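Local coordinates for putative uncharacterized protein TTHB071 (Thermus thermophilus, PDB 3AYV) that is of unknown function but binds zinc ions in a TIM barrel of the AP endonuclease 2 family, and may act in protection against oxidative stress, at residues S53-F58 with V94-I99; G81-A86 with R127-R132. One frame throughout, in Å; residues are numbered along the deposited sequence.

Interaction 1: S53-F58 with V94-I99; sequences SVHLPF and VFHSGI. With ZN (zinc ion), chain E.
The rings of His55, Phe58 and His96 form an aromatic cluster beside a zinc ion. Phe58 lies over one face of the His96 ring, with its CB set toward the rim. The nearest atoms of this pair are Phe58 CD1 and His96 CE1, 3.5 Å apart. The two planes are inclined by 38°, so the pair is neither a regular stack nor edge-to-face. One face of the His55 ring is lined by Val94 CG1 and Val94 O. At the edge of the His55 ring, in its plane, sits His96 NE2. The two imidazoles come this close because they share the metal. His55 NE2 binds zinc at 2.3 Å and His96 NE2 at 2.4 Å; Glu136 and two waters are the other ligands. The His55 side chain leaves the sheet on the same face as Val94, toward the barrel interior, with CG anti to the backbone N (chi1 -162°). Leu56 O lies in the plane of this ring and accepts from its ND1 at 2.8 Å, on a lone pair; this is likely to fix the ring's rotation and leaves NE2 to face the metal.

The backbones pair as parallel strands. Val94 N donates to Val54 O at 2.9 Å, and Leu56 N donates to Val94 O at 2.8 Å. Next along, a water links the two segments, accepting from His96 N and donating to Pro57 O. On the other side of the sheet, Leu56 CD1 packs on Phe95 CB at 4.0 Å.

Strands 52-55 and 92-96 are neighbours in the closed eight-stranded barrel and belong to one beta-alpha-beta unit with helix 68-87. Strand 25-29 flanks the pair next to 52-55, and strand 132-136 next to 92-96. Val94 also reaches His185 and His187 of strand 185-188 across the barrel.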
ATOM      1  N   SER A  53      -1.671   5.050   8.881  1.00 15.63           N
ATOM      2  CA  SER A  53      -1.602   5.350   7.462  1.00 14.03           C
ATOM      3  C   SER A  53      -2.890   4.785   6.865  1.00 13.53           C
ATOM      4  O   SER A  53      -3.651   4.111   7.555  1.00 12.43           O
ATOM      5  CB  SER A  53      -0.350   4.737   6.821  1.00 13.60           C
ATOM      6  OG  SER A  53      -0.165   3.369   7.174  1.00 15.13           O
ATOM      7  N   VAL A  54      -3.168   5.086   5.597  1.00 13.42           N
ATOM      8  CA  VAL A  54      -4.382   4.530   4.987  1.00 11.85           C
ATOM      9  C   VAL A  54      -4.043   3.867   3.663  1.00 12.25           C
ATOM     10  O   VAL A  54      -3.054   4.215   3.018  1.00 11.62           O
ATOM     11  CB  VAL A  54      -5.505   5.577   4.718  1.00 12.72           C
ATOM     12  CG1 VAL A  54      -5.916   6.318   5.998  1.00 12.22           C
ATOM     13  CG2 VAL A  54      -5.066   6.553   3.638  1.00 13.76           C
ATOM     14  N   HIS A  55      -4.876   2.899   3.279  1.00 11.12           N
ATOM     15  CA  HIS A  55      -4.863   2.389   1.896  1.00 11.84           C
ATOM     16  C   HIS A  55      -6.059   2.994   1.192  1.00 11.69           C
ATOM     17  O   HIS A  55      -7.205   2.812   1.614  1.00 11.83           O
ATOM     18  CB  HIS A  55      -4.963   0.859   1.889  1.00 12.48           C
ATOM     19  CG  HIS A  55      -4.539   0.254   0.590  1.00 13.26           C
ATOM     20  ND1 HIS A  55      -5.108   0.608  -0.622  1.00 15.58           N
ATOM     21  CD2 HIS A  55      -3.575  -0.650   0.305  1.00 17.48           C
ATOM     22  CE1 HIS A  55      -4.510  -0.066  -1.593  1.00 16.25           C
ATOM     23  NE2 HIS A  55      -3.588  -0.844  -1.055  1.00 17.53           N
ATOM     24  N   LEU A  56      -5.797   3.776   0.140  1.00 11.37           N
ATOM     25  CA  LEU A  56      -6.837   4.422  -0.627  1.00  9.99           C
ATOM     26  C   LEU A  56      -7.627   3.375  -1.409  1.00 10.86           C
ATOM     27  O   LEU A  56      -7.164   2.254  -1.557  1.00 11.05           O
ATOM     28  CB  LEU A  56      -6.240   5.482  -1.558  1.00  9.25           C
ATOM     29  CG  LEU A  56      -5.537   6.631  -0.827  1.00 10.59           C
ATOM     30  CD1 LEU A  56      -4.801   7.500  -1.800  1.00 12.19           C
ATOM     31  CD2 LEU A  56      -6.591   7.491  -0.062  1.00  9.93           C
ATOM     32  N   PRO A  57      -8.858   3.709  -1.812  1.00 11.51           N
ATOM     33  CA  PRO A  57      -9.639   2.749  -2.622  1.00 11.18           C
ATOM     34  C   PRO A  57      -8.857   2.311  -3.862  1.00 11.12           C
ATOM     35  O   PRO A  57      -8.017   3.092  -4.373  1.00 11.54           O
ATOM     36  CB  PRO A  57     -10.865   3.578  -3.033  1.00 10.00           C
ATOM     37  CG  PRO A  57     -11.029   4.562  -1.839  1.00 12.68           C
ATOM     38  CD  PRO A  57      -9.619   4.950  -1.547  1.00 11.16           C
ATOM     39  N   PHE A  58      -9.120   1.088  -4.346  1.00 11.57           N
ATOM     40  CA  PHE A  58      -8.443   0.607  -5.544  1.00 12.24           C
ATOM     41  C   PHE A  58      -9.275  -0.347  -6.410  1.00 11.56           C
ATOM     42  O   PHE A  58      -8.982  -0.485  -7.599  1.00 10.47           O
ATOM     43  CB  PHE A  58      -7.128  -0.097  -5.189  1.00 11.79           C
ATOM     44  CG  PHE A  58      -7.319  -1.371  -4.418  1.00 14.98           C
ATOM     45  CD1 PHE A  58      -7.379  -2.609  -5.083  1.00 16.02           C
ATOM     46  CD2 PHE A  58      -7.448  -1.342  -3.026  1.00 19.16           C
ATOM     47  CE1 PHE A  58      -7.568  -3.782  -4.376  1.00 19.46           C
ATOM     48  CE2 PHE A  58      -7.639  -2.525  -2.291  1.00 20.27           C
ATOM     49  CZ  PHE A  58      -7.698  -3.744  -2.965  1.00 20.23           C
ATOM     50  N   VAL A  94      -1.618   5.041   0.641  1.00 12.00           N
ATOM     51  CA  VAL A  94      -1.068   4.120  -0.364  1.00 11.25           C
ATOM     52  C   VAL A  94      -2.128   3.891  -1.431  1.00 10.68           C
ATOM     53  O   VAL A  94      -3.321   3.784  -1.111  1.00 11.54           O
ATOM     54  CB  VAL A  94      -0.723   2.753   0.281  1.00 11.88           C
ATOM     55  CG1 VAL A  94      -0.178   1.782  -0.775  1.00 13.96           C
ATOM     56  CG2 VAL A  94       0.321   2.932   1.413  1.00 12.30           C
ATOM     57  N   PHE A  95      -1.694   3.784  -2.696  1.00  9.96           N
ATOM     58  CA  PHE A  95      -2.643   3.567  -3.790  1.00 10.75           C
ATOM     59  C   PHE A  95      -1.960   2.711  -4.865  1.00 10.20           C
ATOM     60  O   PHE A  95      -0.719   2.554  -4.877  1.00 10.30           O
ATOM     61  CB  PHE A  95      -3.165   4.913  -4.359  1.00 11.20           C
ATOM     62  CG  PHE A  95      -2.157   5.624  -5.222  1.00 12.64           C
ATOM     63  CD1 PHE A  95      -1.144   6.385  -4.638  1.00 14.46           C
ATOM     64  CD2 PHE A  95      -2.208   5.524  -6.617  1.00 14.36           C
ATOM     65  CE1 PHE A  95      -0.183   7.014  -5.419  1.00 13.91           C
ATOM     66  CE2 PHE A  95      -1.247   6.162  -7.424  1.00 13.70           C
ATOM     67  CZ  PHE A  95      -0.233   6.912  -6.818  1.00 15.39           C
ATOM     68  N   HIS A  96      -2.774   2.104  -5.730  1.00 10.49           N
ATOM     69  CA  HIS A  96      -2.258   1.285  -6.835  1.00 10.86           C
ATOM     70  C   HIS A  96      -2.236   2.086  -8.129  1.00 10.34           C
ATOM     71  O   HIS A  96      -2.968   3.069  -8.247  1.00 10.88           O
ATOM     72  CB  HIS A  96      -3.220   0.107  -7.093  1.00 10.65           C
ATOM     73  CG  HIS A  96      -3.249  -0.904  -5.995  1.00 13.99           C
ATOM     74  ND1 HIS A  96      -3.984  -2.068  -6.096  1.00 16.52           N
ATOM     75  CD2 HIS A  96      -2.630  -0.954  -4.795  1.00 17.66           C
ATOM     76  CE1 HIS A  96      -3.835  -2.779  -4.991  1.00 17.17           C
ATOM     77  NE2 HIS A  96      -3.030  -2.120  -4.182  1.00 18.45           N
ATOM     78  N   SER A  97      -1.455   1.640  -9.121  1.00  9.95           N
ATOM     79  CA  SER A  97      -1.399   2.384 -10.409  1.00 10.56           C
ATOM     80  C   SER A  97      -2.668   2.285 -11.268  1.00 11.34           C
ATOM     81  O   SER A  97      -2.877   3.118 -12.170  1.00 11.74           O
ATOM     82  CB  SER A  97      -0.179   1.954 -11.240  1.00 10.22           C
ATOM     83  OG  SER A  97      -0.431   0.703 -11.884  1.00  8.96           O
ATOM     84  N   GLY A  98      -3.481   1.264 -11.027  1.00  9.76           N
ATOM     85  CA  GLY A  98      -4.677   1.061 -11.842  1.00 10.18           C
ATOM     86  C   GLY A  98      -4.423   0.138 -13.038  1.00 10.26           C
ATOM     87  O   GLY A  98      -5.366  -0.234 -13.754  1.00 10.24           O
ATOM     88  N   ILE A  99      -3.167  -0.255 -13.239  1.00  8.96           N
ATOM     89  CA  ILE A  99      -2.820  -1.095 -14.414  1.00  9.29           C
ATOM     90  C   ILE A  99      -3.574  -2.455 -14.331  1.00 10.29           C
ATOM     91  O   ILE A  99      -3.626  -3.062 -13.257  1.00 11.43           O
ATOM     92  CB  ILE A  99      -1.299  -1.263 -14.568  1.00  9.17           C
ATOM     93  CG1 ILE A  99      -0.968  -1.790 -15.984  1.00  8.44           C
ATOM     94  CG2 ILE A  99      -0.710  -2.234 -13.465  1.00  9.09           C
ATOM     95  CD1 ILE A  99       0.554  -2.024 -16.240  1.00 11.15           C
TER
HETATM   96 ZN    ZN E 255      -2.309  -2.529  -1.942  1.00 67.65          ZN
HETATM   97  O   HOH W   1      -5.669   2.864  -5.981  1.00 11.84           O
HETATM   98  O   HOH W   2      -2.158  -3.701  -0.202  1.00 27.13           O
HETATM   99  O   HOH W   3      -3.952  -4.346  -2.161  1.00 30.78           O

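Interaction 2: G81-A86 with R127-R132; sequences GLDRAA and RTLGVR
Leu82 is the first residue of 81-86 to meet 127-132, and it does so at several points. Its CB touches Leu129 CD1 at 4.0 Å. Its CD2 branch reaches inward to Val131 CG1, also at 4.0 Å, the two side chains crossing obliquely. The backbone of Leu82 takes part as well, since Leu129 CD1 rests 3.5 Å from Leu82 O. Leu82 O also accepts from Ala86 N within the helix; the methyl makes a van der Waals contact with it. Asp83 starts out pointing away from 127-132, but its carboxylate turns back. Its OD1 lies 3.8 Å from Leu129 CD1 and makes a salt bridge with Arg125, one turn earlier in the helix that carries Leu129. Ala86, a turn on from Leu82, faces the other branch of Leu129: Ala86 CB meets CD2 of Leu129 at 3.7 Å. Ala86 CB also lies 4.3 Å from Val131 CG2.

Leu129 thus spreads its two methyls over one turn of the helix. Its CG is anti to the carbonyl carbon (chi1 -65°), which carries the branch point toward Asp83 and Leu82. An alanine here would probably leave a gap over Leu82 and Ala86, because both methyls that touch them would be gone. The chain then turns at Gly130, whose positive phi closes helix 120-129 in a Schellman motif. This turn lets Leu129 and Val131 both face 81-86. No hydrogen bond crosses the contact.

The contact joins two helices of the outer layer of the barrel. Helix 68-87 packs along helix 120-129, and Leu82 also touches Val122 and Ala126 of it. Beneath them, Ala93 of strand 92-96 meets both Leu82 and Val131, and Arg132 begins strand 132-136.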
ATOM      1  N   GLY A  81     -10.731   9.921  -0.397  1.00 14.09           N
ATOM      2  CA  GLY A  81      -9.926   9.077   0.473  1.00 13.79           C
ATOM      3  C   GLY A  81      -8.818   9.899   1.139  1.00 13.71           C
ATOM      4  O   GLY A  81      -8.526   9.699   2.331  1.00 13.65           O
ATOM      5  N   LEU A  82      -8.210  10.816   0.380  1.00 13.09           N
ATOM      6  CA  LEU A  82      -7.152  11.672   0.959  1.00 14.02           C
ATOM      7  C   LEU A  82      -7.748  12.606   2.028  1.00 15.05           C
ATOM      8  O   LEU A  82      -7.143  12.799   3.084  1.00 15.34           O
ATOM      9  CB  LEU A  82      -6.390  12.475  -0.108  1.00 13.75           C
ATOM     10  CG  LEU A  82      -5.299  11.734  -0.898  1.00 13.29           C
ATOM     11  CD1 LEU A  82      -4.822  12.603  -2.045  1.00 13.51           C
ATOM     12  CD2 LEU A  82      -4.103  11.268  -0.015  1.00 12.97           C
ATOM     13  N   ASP A  83      -8.919  13.172   1.760  1.00 16.35           N
ATOM     14  CA  ASP A  83      -9.642  13.962   2.799  1.00 18.40           C
ATOM     15  C   ASP A  83      -9.812  13.182   4.103  1.00 18.16           C
ATOM     16  O   ASP A  83      -9.511  13.685   5.204  1.00 17.97           O
ATOM     17  CB  ASP A  83     -11.007  14.418   2.297  1.00 19.39           C
ATOM     18  CG  ASP A  83     -10.921  15.493   1.238  1.00 24.77           C
ATOM     19  OD1 ASP A  83      -9.892  16.207   1.163  1.00 30.76           O
ATOM     20  OD2 ASP A  83     -11.895  15.624   0.463  1.00 28.77           O
ATOM     21  N   ARG A  84     -10.305  11.956   3.990  1.00 16.84           N
ATOM     22  CA  ARG A  84     -10.466  11.080   5.147  1.00 17.15           C
ATOM     23  C   ARG A  84      -9.157  10.716   5.845  1.00 16.69           C
ATOM     24  O   ARG A  84      -9.105  10.633   7.083  1.00 16.74           O
ATOM     25  CB  ARG A  84     -11.237   9.809   4.744  1.00 17.20           C
ATOM     26  CG  ARG A  84     -12.693  10.062   4.371  1.00 18.75           C
ATOM     27  CD  ARG A  84     -13.512  10.711   5.510  1.00 19.89           C
ATOM     28  NE  ARG A  84     -14.954  10.567   5.285  1.00 20.59           N
ATOM     29  CZ  ARG A  84     -15.888  11.123   6.049  1.00 24.81           C
ATOM     30  NH1 ARG A  84     -15.533  11.909   7.081  1.00 23.00           N
ATOM     31  NH2 ARG A  84     -17.174  10.907   5.780  1.00 22.81           N
ATOM     32  N   ALA A  85      -8.105  10.470   5.061  1.00 15.81           N
ATOM     33  CA  ALA A  85      -6.777  10.189   5.588  1.00 16.40           C
ATOM     34  C   ALA A  85      -6.322  11.332   6.492  1.00 17.23           C
ATOM     35  O   ALA A  85      -5.832  11.103   7.606  1.00 18.07           O
ATOM     36  CB  ALA A  85      -5.777   9.989   4.425  1.00 15.83           C
ATOM     37  N   ALA A  86      -6.518  12.560   6.020  1.00 17.82           N
ATOM     38  CA  ALA A  86      -6.089  13.763   6.756  1.00 19.07           C
ATOM     39  C   ALA A  86      -6.886  13.904   8.047  1.00 19.89           C
ATOM     40  O   ALA A  86      -6.324  14.251   9.093  1.00 20.75           O
ATOM     41  CB  ALA A  86      -6.254  15.008   5.885  1.00 18.30           C
ATOM     42  N   ARG A 127      -0.244  16.978  -0.921  1.00 13.51           N
ATOM     43  CA  ARG A 127       0.698  18.012  -0.478  1.00 15.03           C
ATOM     44  C   ARG A 127      -0.023  19.036   0.404  1.00 15.21           C
ATOM     45  O   ARG A 127       0.450  19.351   1.518  1.00 15.30           O
ATOM     46  CB  ARG A 127       1.372  18.669  -1.684  1.00 15.43           C
ATOM     47  CG  ARG A 127       2.379  19.742  -1.320  1.00 18.71           C
ATOM     48  CD  ARG A 127       3.432  19.994  -2.402  1.00 27.24           C
ATOM     49  NE  ARG A 127       2.870  20.064  -3.739  1.00 35.28           N
ATOM     50  CZ  ARG A 127       3.196  19.262  -4.753  1.00 36.99           C
ATOM     51  NH1 ARG A 127       4.112  18.300  -4.623  1.00 39.27           N
ATOM     52  NH2 ARG A 127       2.588  19.427  -5.910  1.00 38.51           N
ATOM     53  N   THR A 128      -1.177  19.517  -0.057  1.00 15.27           N
ATOM     54  CA  THR A 128      -2.001  20.463   0.730  1.00 15.50           C
ATOM     55  C   THR A 128      -2.350  19.928   2.117  1.00 16.58           C
ATOM     56  O   THR A 128      -2.222  20.645   3.137  1.00 16.36           O
ATOM     57  CB  THR A 128      -3.295  20.855  -0.034  1.00 15.09           C
ATOM     58  OG1 THR A 128      -2.927  21.557  -1.221  1.00 15.21           O
ATOM     59  CG2 THR A 128      -4.232  21.726   0.848  1.00 16.19           C
ATOM     60  N   LEU A 129      -2.745  18.655   2.163  1.00 15.47           N
ATOM     61  CA  LEU A 129      -3.111  17.980   3.405  1.00 16.08           C
ATOM     62  C   LEU A 129      -1.965  17.526   4.319  1.00 15.71           C
ATOM     63  O   LEU A 129      -2.198  17.171   5.478  1.00 16.09           O
ATOM     64  CB  LEU A 129      -4.071  16.799   3.098  1.00 14.83           C
ATOM     65  CG  LEU A 129      -5.437  17.206   2.527  1.00 15.51           C
ATOM     66  CD1 LEU A 129      -6.171  15.958   1.914  1.00 16.16           C
ATOM     67  CD2 LEU A 129      -6.349  17.884   3.567  1.00 18.83           C
ATOM     68  N   GLY A 130      -0.742  17.502   3.813  1.00 15.53           N
ATOM     69  CA  GLY A 130       0.395  17.055   4.582  1.00 16.10           C
ATOM     70  C   GLY A 130       0.469  15.538   4.699  1.00 16.39           C
ATOM     71  O   GLY A 130       1.052  15.015   5.641  1.00 16.49           O
ATOM     72  N   VAL A 131      -0.116  14.848   3.727  1.00 15.59           N
ATOM     73  CA  VAL A 131      -0.128  13.377   3.683  1.00 14.40           C
ATOM     74  C   VAL A 131       0.865  12.942   2.602  1.00 14.29           C
ATOM     75  O   VAL A 131       0.856  13.473   1.477  1.00 14.73           O
ATOM     76  CB  VAL A 131      -1.545  12.873   3.335  1.00 15.36           C
ATOM     77  CG1 VAL A 131      -1.566  11.329   3.141  1.00 13.68           C
ATOM     78  CG2 VAL A 131      -2.578  13.342   4.400  1.00 13.88           C
ATOM     79  N   ARG A 132       1.752  12.009   2.948  1.00 13.40           N
ATOM     80  CA  ARG A 132       2.743  11.499   2.001  1.00 13.31           C
ATOM     81  C   ARG A 132       2.083  10.423   1.116  1.00 13.27           C
ATOM     82  O   ARG A 132       1.528   9.464   1.646  1.00 12.95           O
ATOM     83  CB  ARG A 132       3.901  10.873   2.779  1.00 14.02           C
ATOM     84  CG  ARG A 132       4.943  10.109   1.956  1.00 13.65           C
ATOM     85  CD  ARG A 132       5.692  11.033   0.971  1.00 14.74           C
ATOM     86  NE  ARG A 132       6.858  10.367   0.394  1.00 15.41           N
ATOM     87  CZ  ARG A 132       7.614  10.895  -0.566  1.00 15.58           C
ATOM     88  NH1 ARG A 132       7.320  12.100  -1.031  1.00 15.70           N
ATOM     89  NH2 ARG A 132       8.659  10.224  -1.064  1.00 16.04           N
TER

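How the interactions relate
Interaction 1 lies in the barrel wall and interaction 2 in the helical layer outside it, their centres about 13 Å apart. Helix 68-87 joins the two, as it links strands 52-55 and 92-96 along the chain. Its inner face packs on strand 52-55 and the residue after it: Val54 CG2 touches Ala85 CB at 3.6 Å, and Leu56 CD2 comes 3.5 Å from Gly81 C. His55 and His96 hold zinc on the inside of the barrel, while Val54 and Leu56 meet the helix on the outside. Interaction 2 is remote from the metal, with the side chains of Leu82 and His55 about 11 Å apart, and contributes no zinc ligand.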